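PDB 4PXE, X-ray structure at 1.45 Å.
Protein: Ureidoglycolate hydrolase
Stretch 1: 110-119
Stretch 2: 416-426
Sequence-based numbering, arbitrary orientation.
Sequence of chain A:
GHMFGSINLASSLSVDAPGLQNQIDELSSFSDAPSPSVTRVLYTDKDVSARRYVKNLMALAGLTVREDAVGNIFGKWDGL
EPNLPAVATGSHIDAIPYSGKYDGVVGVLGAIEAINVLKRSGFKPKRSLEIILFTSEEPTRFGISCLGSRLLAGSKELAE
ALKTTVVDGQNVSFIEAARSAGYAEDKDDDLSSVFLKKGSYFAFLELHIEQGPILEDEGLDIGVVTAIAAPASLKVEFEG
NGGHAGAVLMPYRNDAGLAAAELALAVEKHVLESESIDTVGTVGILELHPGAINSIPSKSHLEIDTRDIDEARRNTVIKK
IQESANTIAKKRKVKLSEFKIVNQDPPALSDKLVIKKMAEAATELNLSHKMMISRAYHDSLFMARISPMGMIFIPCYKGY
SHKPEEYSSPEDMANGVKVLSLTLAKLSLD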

ATOM      1  N   GLY A 110      -8.031  33.576  -3.030  1.00 13.57           N
ATOM      2  CA  GLY A 110      -7.419  34.879  -2.865  1.00 14.96           C
ATOM      3  C   GLY A 110      -7.450  35.695  -4.145  1.00 13.87           C
ATOM      4  O   GLY A 110      -7.554  36.919  -4.102  1.00 14.73           O
ATOM      5  N   ALA A 111      -7.388  35.033  -5.298  1.00 13.71           N
ATOM      6  CA  ALA A 111      -7.473  35.742  -6.574  1.00 14.56           C
ATOM      7  C   ALA A 111      -8.886  36.268  -6.781  1.00 14.11           C
ATOM      8  O   ALA A 111      -9.079  37.389  -7.263  1.00 15.50           O
ATOM      9  CB  ALA A 111      -7.065  34.846  -7.730  1.00 15.17           C
ATOM     10  N   ILE A 112      -9.875  35.463  -6.421  1.00 14.51           N
ATOM     11  CA  ILE A 112     -11.269  35.906  -6.512  1.00 15.71           C
ATOM     12  C   ILE A 112     -11.488  37.085  -5.561  1.00 15.37           C
ATOM     13  O   ILE A 112     -12.102  38.088  -5.938  1.00 16.65           O
ATOM     14  CB  ILE A 112     -12.259  34.753  -6.241  1.00 15.11           C
ATOM     15  CG1 ILE A 112     -12.074  33.651  -7.290  1.00 14.95           C
ATOM     16  CG2 ILE A 112     -13.699  35.273  -6.263  1.00 18.14           C
ATOM     17  CD1 ILE A 112     -12.868  32.383  -7.019  1.00 16.37           C
ATOM     18  N   GLU A 113     -10.947  36.988  -4.351  1.00 15.12           N
ATOM     19  CA  GLU A 113     -11.044  38.099  -3.410  1.00 14.71           C
ATOM     20  C   GLU A 113     -10.339  39.347  -3.949  1.00 15.32           C
ATOM     21  O   GLU A 113     -10.820  40.457  -3.754  1.00 17.13           O
ATOM     22  CB  GLU A 113     -10.515  37.712  -2.019  1.00 15.29           C
ATOM     23  CG  GLU A 113     -10.553  38.847  -0.976  1.00 16.29           C
ATOM     24  CD  GLU A 113     -11.964  39.320  -0.611  1.00 19.19           C
ATOM     25  OE1 GLU A 113     -12.964  38.656  -0.970  1.00 19.76           O
ATOM     26  OE2 GLU A 113     -12.074  40.376   0.058  1.00 17.49           O
ATOM     27  N   ALA A 114      -9.230  39.170  -4.658  1.00 14.61           N
ATOM     28  CA  ALA A 114      -8.542  40.299  -5.273  1.00 16.45           C
ATOM     29  C   ALA A 114      -9.420  41.022  -6.296  1.00 15.99           C
ATOM     30  O   ALA A 114      -9.419  42.261  -6.365  1.00 17.65           O
ATOM     31  CB  ALA A 114      -7.247  39.833  -5.926  1.00 16.52           C
ATOM     32  N   ILE A 115     -10.182  40.264  -7.080  1.00 14.97           N
ATOM     33  CA  ILE A 115     -11.131  40.859  -8.022  1.00 17.05           C
ATOM     34  C   ILE A 115     -12.184  41.664  -7.268  1.00 17.38           C
ATOM     35  O   ILE A 115     -12.484  42.809  -7.613  1.00 19.16           O
ATOM     36  CB  ILE A 115     -11.830  39.783  -8.877  1.00 19.57           C
ATOM     37  CG1 ILE A 115     -10.828  39.130  -9.825  1.00 22.80           C
ATOM     38  CG2 ILE A 115     -12.978  40.382  -9.669  1.00 20.59           C
ATOM     39  CD1 ILE A 115     -10.193  40.068 -10.791  1.00 25.21           C
ATOM     40  N   ASN A 116     -12.748  41.061  -6.232  1.00 16.62           N
ATOM     41  CA  ASN A 116     -13.761  41.734  -5.424  1.00 17.34           C
ATOM     42  C   ASN A 116     -13.235  42.996  -4.737  1.00 17.27           C
ATOM     43  O   ASN A 116     -13.933  44.015  -4.677  1.00 17.85           O
ATOM     44  CB  ASN A 116     -14.385  40.747  -4.435  1.00 18.34           C
ATOM     45  CG  ASN A 116     -15.280  39.726  -5.136  1.00 17.25           C
ATOM     46  OD1 ASN A 116     -15.994  40.069  -6.081  1.00 24.54           O
ATOM     47  ND2 ASN A 116     -15.239  38.481  -4.686  1.00 21.46           N
ATOM     48  N   VAL A 117     -11.994  42.939  -4.262  1.00 17.12           N
ATOM     49  CA  VAL A 117     -11.313  44.088  -3.674  1.00 17.22           C
ATOM     50  C   VAL A 117     -11.201  45.234  -4.690  1.00 18.35           C
ATOM     51  O   VAL A 117     -11.538  46.386  -4.391  1.00 18.31           O
ATOM     52  CB  VAL A 117      -9.894  43.698  -3.183  1.00 15.53           C
ATOM     53  CG1 VAL A 117      -9.019  44.932  -2.963  1.00 17.61           C
ATOM     54  CG2 VAL A 117      -9.967  42.831  -1.913  1.00 16.95           C
ATOM     55  N   LEU A 118     -10.745  44.917  -5.898  1.00 17.48           N
ATOM     56  CA  LEU A 118     -10.597  45.914  -6.952  1.00 17.66           C
ATOM     57  C   LEU A 118     -11.943  46.506  -7.365  1.00 18.82           C
ATOM     58  O   LEU A 118     -12.057  47.719  -7.601  1.00 18.95           O
ATOM     59  CB  LEU A 118      -9.899  45.297  -8.162  1.00 16.90           C
ATOM     60  CG  LEU A 118      -8.395  45.074  -7.986  1.00 16.82           C
ATOM     61  CD1 LEU A 118      -7.834  44.322  -9.195  1.00 18.66           C
ATOM     62  CD2 LEU A 118      -7.656  46.395  -7.760  1.00 17.50           C
ATOM     63  N   LYS A 119     -12.964  45.662  -7.442  1.00 18.38           N
ATOM     64  CA  LYS A 119     -14.303  46.148  -7.773  1.00 21.10           C
ATOM     65  C   LYS A 119     -14.847  47.087  -6.689  1.00 19.77           C
ATOM     66  O   LYS A 119     -15.433  48.123  -7.016  1.00 21.17           O
ATOM     67  CB  LYS A 119     -15.269  44.992  -8.066  1.00 21.75           C
ATOM     68  CG  LYS A 119     -14.972  44.295  -9.388  1.00 23.94           C
ATOM     69  CD  LYS A 119     -16.117  43.404  -9.855  1.00 29.82           C
ATOM     70  CE  LYS A 119     -15.864  42.894 -11.277  1.00 28.68           C
ATOM     71  NZ  LYS A 119     -17.038  42.180 -11.863  1.00 29.20           N
ATOM     72  N   GLY A 416      -1.304  39.365   1.171  1.00 13.59           N
ATOM     73  CA  GLY A 416      -1.034  38.768  -0.124  1.00 14.91           C
ATOM     74  C   GLY A 416      -2.074  39.163  -1.156  1.00 11.90           C
ATOM     75  O   GLY A 416      -1.740  39.478  -2.297  1.00 13.28           O
ATOM     76  N   VAL A 417      -3.345  39.144  -0.760  1.00 13.63           N
ATOM     77  CA  VAL A 417      -4.431  39.556  -1.645  1.00 13.20           C
ATOM     78  C   VAL A 417      -4.291  41.023  -2.056  1.00 13.98           C
ATOM     79  O   VAL A 417      -4.504  41.367  -3.225  1.00 14.60           O
ATOM     80  CB  VAL A 417      -5.818  39.293  -1.003  1.00 12.90           C
ATOM     81  CG1 VAL A 417      -6.933  39.975  -1.799  1.00 14.82           C
ATOM     82  CG2 VAL A 417      -6.082  37.785  -0.896  1.00 14.88           C
ATOM     83  N   LYS A 418      -3.906  41.885  -1.123  1.00 12.42           N
ATOM     84  CA  LYS A 418      -3.720  43.294  -1.462  1.00 13.31           C
ATOM     85  C   LYS A 418      -2.591  43.483  -2.460  1.00 13.37           C
ATOM     86  O   LYS A 418      -2.739  44.255  -3.412  1.00 14.14           O
ATOM     87  CB  LYS A 418      -3.454  44.127  -0.210  1.00 15.75           C
ATOM     88  CG  LYS A 418      -4.659  44.287   0.698  1.00 16.54           C
ATOM     89  CD  LYS A 418      -4.257  45.025   1.961  1.00 23.35           C
ATOM     90  CE  LYS A 418      -5.424  45.172   2.906  1.00 29.53           C
ATOM     91  NZ  LYS A 418      -4.978  45.654   4.240  1.00 33.13           N
ATOM     92  N   VAL A 419      -1.469  42.802  -2.251  1.00 12.60           N
ATOM     93  CA  VAL A 419      -0.365  42.887  -3.203  1.00 13.62           C
ATOM     94  C   VAL A 419      -0.788  42.349  -4.569  1.00 13.74           C
ATOM     95  O   VAL A 419      -0.477  42.940  -5.605  1.00 14.94           O
ATOM     96  CB  VAL A 419       0.884  42.155  -2.688  1.00 13.37           C
ATOM     97  CG1 VAL A 419       1.974  42.104  -3.773  1.00 15.13           C
ATOM     98  CG2 VAL A 419       1.404  42.824  -1.424  1.00 14.70           C
ATOM     99  N   LEU A 420      -1.530  41.248  -4.572  1.00 13.26           N
ATOM    100  CA  LEU A 420      -2.045  40.701  -5.823  1.00 13.79           C
ATOM    101  C   LEU A 420      -2.970  41.683  -6.544  1.00 14.15           C
ATOM    102  O   LEU A 420      -2.816  41.913  -7.746  1.00 15.57           O
ATOM    103  CB  LEU A 420      -2.761  39.380  -5.572  1.00 13.75           C
ATOM    104  CG  LEU A 420      -3.329  38.706  -6.820  1.00 13.44           C
ATOM    105  CD1 LEU A 420      -2.231  38.407  -7.836  1.00 14.93           C
ATOM    106  CD2 LEU A 420      -4.068  37.420  -6.437  1.00 13.52           C
ATOM    107  N   SER A 421      -3.915  42.267  -5.807  1.00 13.52           N
ATOM    108  CA  SER A 421      -4.834  43.256  -6.368  1.00 15.02           C
ATOM    109  C   SER A 421      -4.087  44.417  -7.011  1.00 14.80           C
ATOM    110  O   SER A 421      -4.381  44.829  -8.143  1.00 15.02           O
ATOM    111  CB  SER A 421      -5.741  43.809  -5.273  1.00 16.36           C
ATOM    112  OG  SER A 421      -6.605  42.815  -4.751  1.00 16.15           O
ATOM    113  N   LEU A 422      -3.129  44.962  -6.275  1.00 13.97           N
ATOM    114  CA  LEU A 422      -2.436  46.163  -6.724  1.00 13.07           C
ATOM    115  C   LEU A 422      -1.494  45.845  -7.880  1.00 15.06           C
ATOM    116  O   LEU A 422      -1.351  46.645  -8.805  1.00 16.10           O
ATOM    117  CB  LEU A 422      -1.687  46.801  -5.548  1.00 15.00           C
ATOM    118  CG  LEU A 422      -1.067  48.177  -5.787  1.00 17.61           C
ATOM    119  CD1 LEU A 422      -2.081  49.160  -6.399  1.00 16.27           C
ATOM    120  CD2 LEU A 422      -0.530  48.701  -4.474  1.00 16.31           C
ATOM    121  N   THR A 423      -0.862  44.678  -7.848  1.00 14.62           N
ATOM    122  CA  THR A 423       0.007  44.270  -8.951  1.00 14.35           C
ATOM    123  C   THR A 423      -0.805  44.005 -10.224  1.00 15.98           C
ATOM    124  O   THR A 423      -0.400  44.420 -11.316  1.00 16.76           O
ATOM    125  CB  THR A 423       0.850  43.018  -8.587  1.00 13.57           C
ATOM    126  OG1 THR A 423       1.584  43.262  -7.378  1.00 15.37           O
ATOM    127  CG2 THR A 423       1.842  42.706  -9.700  1.00 17.73           C
ATOM    128  N   LEU A 424      -1.954  43.346 -10.094  1.00 15.00           N
ATOM    129  CA  LEU A 424      -2.862  43.133 -11.228  1.00 14.84           C
ATOM    130  C   LEU A 424      -3.266  44.469 -11.839  1.00 15.67           C
ATOM    131  O   LEU A 424      -3.290  44.613 -13.064  1.00 16.96           O
ATOM    132  CB  LEU A 424      -4.127  42.397 -10.778  1.00 15.97           C
ATOM    133  CG  LEU A 424      -4.002  40.903 -10.475  1.00 14.88           C
ATOM    134  CD1 LEU A 424      -5.281  40.418  -9.818  1.00 17.59           C
ATOM    135  CD2 LEU A 424      -3.705  40.104 -11.740  1.00 17.37           C
ATOM    136  N   ALA A 425      -3.614  45.416 -10.975  1.00 15.53           N
ATOM    137  CA  ALA A 425      -4.074  46.735 -11.401  1.00 15.97           C
ATOM    138  C   ALA A 425      -2.973  47.450 -12.167  1.00 16.56           C
ATOM    139  O   ALA A 425      -3.216  48.012 -13.247  1.00 19.16           O
ATOM    140  CB  ALA A 425      -4.496  47.553 -10.188  1.00 16.70           C
ATOM    141  N   LYS A 426      -1.764  47.442 -11.610  1.00 17.97           N
ATOM    142  CA  LYS A 426      -0.633  48.106 -12.254  1.00 21.18           C
ATOM    143  C   LYS A 426      -0.341  47.501 -13.622  1.00 21.03           C
ATOM    144  O   LYS A 426      -0.129  48.221 -14.602  1.00 22.21           O
ATOM    145  CB  LYS A 426       0.612  48.054 -11.371  1.00 21.52           C
ATOM    146  CG  LYS A 426       0.514  48.879 -10.103  1.00 22.68           C
ATOM    147  CD  LYS A 426       1.765  48.710  -9.248  1.00 26.07           C
ATOM    148  CE  LYS A 426       1.708  49.599  -8.011  1.00 29.86           C
ATOM    149  NZ  LYS A 426       1.590  51.048  -8.349  1.00 35.09           N
TER

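Two helices whose touching residues lie at least 300 apart in sequence cross here at -63°, their axes 8.7 Å apart at closest approach. The rule of the contact is small residues at the crossing point: A114 and S421 bring their CA atoms to 4.9 Å, and a steep angle lets the helices diverge on leaving it, so larger side chains fill the widening space.

Knob-into-hole packing organises the center. The methyl of A114 sits among V417, L420, S421 and L424, with its CB 4.0 Å from L420 CD2 and 4.1 Å from V417 CG1. In return V417, chi1 in the t well, enters a hole formed by G110, E113, A114 and V117. G110 forms one wall of that hole with backbone alone: its O lies 3.6 Å from V417 CG2, and a CB modelled there would stand only 3.4 Å from that same methyl, a tight fit.

Apolar contacts extend the seam. L420 CD2 reaches A111 CB at 4.2 Å, although the CA-to-CB bond of A111 points away overall. Further along, L118 takes an m,t rotamer and covers the later turns of the partner helix; its CD2 is 4.1 Å from A425 CB, while its CD1 makes a van der Waals contact at 3.6 Å with S421 O, a carbonyl oxygen that already accepts from A425 N.

No hydrogen bond joins the two helices. Each satisfies its backbone internally by i to i+4 bonds, such as A114 N to G110 O at 2.9 Å and A425 N to S421 O at 3.0 Å. S421, the polar residue packed against A114, follows the same economy: with chi1 in m, it donates from OG to V417 O at 3.0 Å within its own helix. With its hydroxyl thus engaged, S421 can serve as a small packing residue, OG resting 3.2 Å from A114 CA and 3.7 Å from V117 CG1.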